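Local structure of bacterial leucyl aminopeptidase (Legionella pneumophila, 6ESL) at residues N293-D305 with V322-H336. The protein probably removes N-terminal residues, with a preference for leucine, from peptides as a secreted two-zinc aminopeptidase of family M28. Sequence-based numbering, arbitrary orientation.
Sequences NDPTMWVFTDYTD and VPVDYSRCGYGCSDH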
loop_
_atom_site.group_PDB
_atom_site.type_symbol
_atom_site.label_atom_id
_atom_site.label_comp_id
_atom_site.label_asym_id
_atom_site.label_seq_id
_atom_site.Cartn_x
_atom_site.Cartn_y
_atom_site.Cartn_z
ATOM N N ASN B 293 25.428 6.682 6.511
ATOM C CA ASN B 293 25.058 7.967 5.989
ATOM C C ASN B 293 23.685 8.013 5.404
ATOM O O ASN B 293 23.273 9.063 5.003
ATOM C CB ASN B 293 26.063 8.384 4.873
ATOM C CG ASN B 293 27.449 8.557 5.395
ATOM O OD1 ASN B 293 28.400 8.235 4.676
ATOM N ND2 ASN B 293 27.589 9.043 6.626
ATOM N N ASP B 294 22.978 6.871 5.319
ATOM C CA ASP B 294 21.664 6.842 4.649
ATOM C C ASP B 294 20.622 6.578 5.709
ATOM O O ASP B 294 20.583 5.447 6.250
ATOM C CB ASP B 294 21.646 5.757 3.571
ATOM C CG ASP B 294 20.322 5.622 2.904
ATOM O OD1 ASP B 294 19.334 6.244 3.291
ATOM O OD2 ASP B 294 20.301 4.901 1.895
ATOM N N PRO B 295 19.783 7.585 6.015
ATOM C CA PRO B 295 18.846 7.474 7.134
ATOM C C PRO B 295 17.446 6.979 6.785
ATOM O O PRO B 295 16.562 7.089 7.601
ATOM C CB PRO B 295 18.815 8.909 7.615
ATOM C CG PRO B 295 18.814 9.729 6.294
ATOM C CD PRO B 295 19.704 8.922 5.373
ATOM N N THR B 296 17.223 6.487 5.552
ATOM C CA THR B 296 15.992 5.913 5.106
ATOM C C THR B 296 15.354 4.974 6.140
ATOM O O THR B 296 16.062 4.133 6.767
ATOM C CB THR B 296 16.270 5.113 3.809
ATOM O OG1 THR B 296 16.773 5.975 2.766
ATOM C CG2 THR B 296 14.990 4.406 3.278
ATOM N N MET B 297 14.052 5.099 6.304
ATOM C CA MET B 297 13.265 4.204 7.112
ATOM C C MET B 297 12.337 3.421 6.183
ATOM O O MET B 297 11.872 3.939 5.219
ATOM C CB MET B 297 12.479 4.991 8.210
ATOM C CG MET B 297 13.442 5.698 9.200
ATOM S SD MET B 297 12.579 6.971 10.202
ATOM C CE MET B 297 11.881 5.875 11.391
ATOM N N TRP B 298 12.090 2.164 6.513
ATOM C CA TRP B 298 11.437 1.192 5.636
ATOM C C TRP B 298 10.049 0.858 6.162
ATOM O O TRP B 298 9.892 0.560 7.323
ATOM C CB TRP B 298 12.327 -0.051 5.514
ATOM C CG TRP B 298 13.565 0.242 4.770
ATOM C CD1 TRP B 298 14.753 0.771 5.312
ATOM C CD2 TRP B 298 13.841 0.030 3.369
ATOM N NE1 TRP B 298 15.684 0.897 4.319
ATOM C CE2 TRP B 298 15.176 0.416 3.139
ATOM C CE3 TRP B 298 13.127 -0.527 2.314
ATOM C CZ2 TRP B 298 15.765 0.355 1.908
ATOM C CZ3 TRP B 298 13.769 -0.643 1.053
ATOM C CH2 TRP B 298 15.056 -0.215 0.881
ATOM N N VAL B 299 9.045 0.872 5.289
ATOM C CA VAL B 299 7.709 0.496 5.636
ATOM C C VAL B 299 7.470 -0.853 5.012
ATOM O O VAL B 299 7.601 -1.008 3.744
ATOM C CB VAL B 299 6.696 1.586 5.152
ATOM C CG1 VAL B 299 5.246 1.190 5.379
ATOM C CG2 VAL B 299 6.891 2.867 5.936
ATOM N N PHE B 300 7.100 -1.836 5.836
ATOM C CA PHE B 300 6.848 -3.187 5.404
ATOM C C PHE B 300 5.404 -3.349 4.915
ATOM O O PHE B 300 4.471 -2.928 5.522
ATOM C CB PHE B 300 7.282 -4.259 6.403
ATOM C CG PHE B 300 8.737 -4.505 6.329
ATOM C CD1 PHE B 300 9.642 -3.490 6.709
ATOM C CD2 PHE B 300 9.257 -5.574 5.630
ATOM C CE1 PHE B 300 11.037 -3.610 6.491
ATOM C CE2 PHE B 300 10.660 -5.709 5.402
ATOM C CZ PHE B 300 11.541 -4.768 5.905
ATOM N N THR B 301 5.310 -3.839 3.686
ATOM C CA THR B 301 4.037 -3.990 3.001
ATOM C C THR B 301 3.339 -5.350 3.092
ATOM O O THR B 301 2.213 -5.489 2.610
ATOM C CB THR B 301 4.192 -3.562 1.532
ATOM O OG1 THR B 301 5.055 -4.484 0.858
ATOM C CG2 THR B 301 4.810 -2.169 1.462
ATOM N N ASP B 302 3.986 -6.347 3.698
ATOM C CA ASP B 302 3.345 -7.661 3.849
ATOM C C ASP B 302 2.849 -7.777 5.313
ATOM O O ASP B 302 3.552 -7.387 6.256
ATOM C CB ASP B 302 4.101 -8.842 3.286
ATOM C CG ASP B 302 5.329 -9.147 4.042
ATOM O OD1 ASP B 302 5.773 -8.286 4.829
ATOM O OD2 ASP B 302 5.853 -10.256 3.839
ATOM N N TYR B 303 1.620 -8.292 5.454
ATOM C CA TYR B 303 0.902 -8.504 6.728
ATOM C C TYR B 303 0.627 -7.230 7.497
ATOM O O TYR B 303 0.605 -7.211 8.729
ATOM C CB TYR B 303 1.604 -9.569 7.576
ATOM C CG TYR B 303 1.783 -10.807 6.724
ATOM C CD1 TYR B 303 0.743 -11.730 6.546
ATOM C CD2 TYR B 303 2.981 -11.068 6.041
ATOM C CE1 TYR B 303 0.909 -12.834 5.747
ATOM C CE2 TYR B 303 3.128 -12.206 5.274
ATOM C CZ TYR B 303 2.087 -13.067 5.105
ATOM O OH TYR B 303 2.297 -14.182 4.325
ATOM N N THR B 304 0.356 -6.172 6.744
ATOM C CA THR B 304 0.122 -4.880 7.345
ATOM C C THR B 304 -1.068 -4.181 6.599
ATOM O O THR B 304 -1.332 -4.487 5.469
ATOM C CB THR B 304 1.314 -3.942 7.189
ATOM O OG1 THR B 304 1.729 -3.826 5.840
ATOM C CG2 THR B 304 2.554 -4.414 8.050
ATOM N N ASP B 305 -1.652 -3.213 7.258
ATOM C CA ASP B 305 -2.752 -2.424 6.757
ATOM C C ASP B 305 -2.203 -1.405 5.820
ATOM O O ASP B 305 -1.327 -0.630 6.146
ATOM C CB ASP B 305 -3.504 -1.749 7.881
ATOM C CG ASP B 305 -4.695 -0.939 7.399
ATOM O OD1 ASP B 305 -5.675 -1.590 7.021
ATOM O OD2 ASP B 305 -4.636 0.353 7.379
ATOM N N VAL B 322 13.393 12.057 6.738
ATOM C CA VAL B 322 14.291 11.152 6.071
ATOM C C VAL B 322 13.515 10.443 4.937
ATOM O O VAL B 322 12.283 10.461 4.910
ATOM C CB VAL B 322 14.873 10.147 7.067
ATOM C CG1 VAL B 322 15.703 10.894 8.147
ATOM C CG2 VAL B 322 13.790 9.254 7.646
ATOM N N PRO B 323 14.230 9.833 3.969
ATOM C CA PRO B 323 13.518 9.080 2.927
ATOM C C PRO B 323 12.758 7.834 3.525
ATOM O O PRO B 323 13.077 7.311 4.601
ATOM C CB PRO B 323 14.647 8.650 1.975
ATOM C CG PRO B 323 15.828 9.646 2.251
ATOM C CD PRO B 323 15.695 9.842 3.765
ATOM N N VAL B 324 11.758 7.376 2.781
ATOM C CA VAL B 324 10.991 6.196 3.048
ATOM C C VAL B 324 11.161 5.249 1.885
ATOM O O VAL B 324 11.214 5.682 0.753
ATOM C CB VAL B 324 9.509 6.494 3.086
ATOM C CG1 VAL B 324 8.699 5.231 3.406
ATOM C CG2 VAL B 324 9.228 7.526 4.165
ATOM N N ASP B 325 11.269 3.984 2.141
ATOM C CA ASP B 325 11.269 3.006 1.060
ATOM C C ASP B 325 10.475 1.794 1.658
ATOM O O ASP B 325 10.055 1.810 2.825
ATOM C CB ASP B 325 12.674 2.670 0.645
ATOM C CG ASP B 325 12.772 2.112 -0.802
ATOM O OD1 ASP B 325 11.731 1.724 -1.366
ATOM O OD2 ASP B 325 13.882 2.072 -1.349
ATOM N N TYR B 326 10.219 0.825 0.811
ATOM C CA TYR B 326 9.236 -0.268 1.025
ATOM C C TYR B 326 9.858 -1.639 0.817
ATOM O O TYR B 326 10.752 -1.862 -0.040
ATOM C CB TYR B 326 8.053 -0.117 0.034
ATOM C CG TYR B 326 7.417 1.241 0.107
ATOM C CD1 TYR B 326 6.485 1.581 1.078
ATOM C CD2 TYR B 326 7.878 2.256 -0.728
ATOM C CE1 TYR B 326 5.988 2.897 1.179
ATOM C CE2 TYR B 326 7.403 3.555 -0.614
ATOM C CZ TYR B 326 6.443 3.864 0.313
ATOM O OH TYR B 326 5.951 5.197 0.364
ATOM N N SER B 327 9.441 -2.573 1.677
ATOM C CA SER B 327 9.924 -3.962 1.656
ATOM C C SER B 327 8.965 -4.952 2.344
ATOM O O SER B 327 8.089 -4.543 3.105
ATOM C CB SER B 327 11.314 -4.053 2.289
ATOM O OG SER B 327 11.794 -5.386 2.277
ATOM N N ARG B 328 9.166 -6.217 2.044
ATOM C CA ARG B 328 8.363 -7.307 2.559
ATOM C C ARG B 328 9.232 -8.243 3.352
ATOM O O ARG B 328 10.334 -8.457 2.997
ATOM C CB ARG B 328 7.737 -8.071 1.405
ATOM C CG ARG B 328 6.720 -7.277 0.628
ATOM C CD ARG B 328 5.975 -8.162 -0.347
ATOM N NE ARG B 328 6.399 -7.933 -1.694
ATOM C CZ ARG B 328 6.087 -8.682 -2.745
ATOM N NH1 ARG B 328 6.552 -8.338 -3.935
ATOM N NH2 ARG B 328 5.357 -9.773 -2.633
ATOM N N CYS B 329 8.715 -8.798 4.437
ATOM C CA CYS B 329 9.527 -9.668 5.254
ATOM C C CYS B 329 8.925 -11.052 5.534
ATOM O O CYS B 329 9.528 -11.855 6.157
ATOM C CB CYS B 329 9.881 -8.941 6.534
ATOM S SG CYS B 329 8.422 -8.721 7.547
ATOM N N GLY B 330 7.754 -11.321 5.021
ATOM C CA GLY B 330 7.276 -12.673 4.927
ATOM C C GLY B 330 6.407 -13.086 6.086
ATOM O O GLY B 330 6.234 -12.348 7.018
ATOM N N TYR B 331 5.856 -14.288 5.986
ATOM C CA TYR B 331 4.930 -14.808 6.962
ATOM C C TYR B 331 5.566 -14.895 8.344
ATOM O O TYR B 331 6.660 -15.303 8.466
ATOM C CB TYR B 331 4.468 -16.192 6.536
ATOM C CG TYR B 331 3.497 -16.851 7.456
ATOM C CD1 TYR B 331 2.197 -16.453 7.516
ATOM C CD2 TYR B 331 3.890 -17.882 8.247
ATOM C CE1 TYR B 331 1.304 -17.065 8.356
ATOM C CE2 TYR B 331 3.012 -18.498 9.080
ATOM C CZ TYR B 331 1.724 -18.091 9.127
ATOM O OH TYR B 331 0.873 -18.713 9.954
ATOM N N GLY B 332 4.837 -14.496 9.357
ATOM C CA GLY B 332 5.304 -14.581 10.721
ATOM C C GLY B 332 6.470 -13.662 11.026
ATOM O O GLY B 332 7.340 -13.981 11.767
ATOM N N CYS B 333 6.492 -12.505 10.374
ATOM C CA CYS B 333 7.673 -11.649 10.408
ATOM C C CYS B 333 7.905 -11.106 11.813
ATOM O O CYS B 333 8.956 -11.324 12.417
ATOM C CB CYS B 333 7.528 -10.494 9.415
ATOM S SG CYS B 333 8.944 -9.372 9.363
ATOM N N SER B 334 6.904 -10.398 12.321
ATOM C CA SER B 334 6.917 -9.858 13.659
ATOM C C SER B 334 5.514 -9.674 14.187
ATOM O O SER B 334 4.547 -10.048 13.557
ATOM C CB SER B 334 7.661 -8.527 13.698
ATOM O OG SER B 334 8.131 -8.211 14.964
ATOM N N ASP B 335 5.421 -9.083 15.369
ATOM C CA ASP B 335 4.178 -9.084 16.142
ATOM C C ASP B 335 2.986 -8.336 15.525
ATOM O O ASP B 335 1.849 -8.641 15.843
ATOM C CB ASP B 335 4.430 -8.620 17.622
ATOM C CG ASP B 335 5.414 -9.474 18.281
ATOM O OD1 ASP B 335 5.084 -10.672 18.477
ATOM O OD2 ASP B 335 6.503 -8.890 18.680
ATOM N N HIS B 336 3.230 -7.430 14.582
ATOM C CA HIS B 336 2.124 -6.807 13.872
ATOM C C HIS B 336 1.248 -7.837 13.202
ATOM O O HIS B 336 0.027 -7.608 13.073
ATOM C CB HIS B 336 2.653 -5.833 12.824
ATOM C CG HIS B 336 3.586 -6.470 11.854
ATOM N ND1 HIS B 336 4.883 -6.861 12.218
ATOM C CD2 HIS B 336 3.413 -6.826 10.541
ATOM C CE1 HIS B 336 5.430 -7.447 11.135
ATOM N NE2 HIS B 336 4.550 -7.440 10.118
HETATM O O HOH W 1 5.324 -8.383 7.631
#
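W298 lays its six-membered ring against the side chain of D325, whose CB stands 3.6 Å from the ring centroid and only 15° off the ring normal, a CH-pi contact over the face. The carboxylate continues alongside, its plane 13° from that of the indole, because CG of D325 swings anti to the backbone N; its OD1 salt-bridges K314 of the second subunit. On the same side of the sheet S327 CB sits 4.0 Å from the F300 ring centroid, a CH-pi contact further off the normal, while C329 CB packs 3.5 Å from F300 CE2. On the other side V299 CG2 meets V324 CG1 at 3.9 Å. The strand residues pair in parallel: the N-H groups of M297, V299 and T301 bond to the carbonyls of P323, D325 and S327, and those of D325 and S327 return to M297 and V299. Past the strands, D302 OD1 holds the loop closed by the C329-C333 disulfide, accepting from C329 N at 3.0 Å on the syn side, though 34° out of the carboxylate plane. A water oxygen lies 2.8 Å from H336 NE2 and donates to D302 O at a short distance. Strands 297-300 and 324-327, linked by helix 306-320, form a beta-alpha-beta unit at the sheet border; strand 346-350 flanks 297-300 antiparallel, and helices 306-320 and 373-391 pack on M297 and V322.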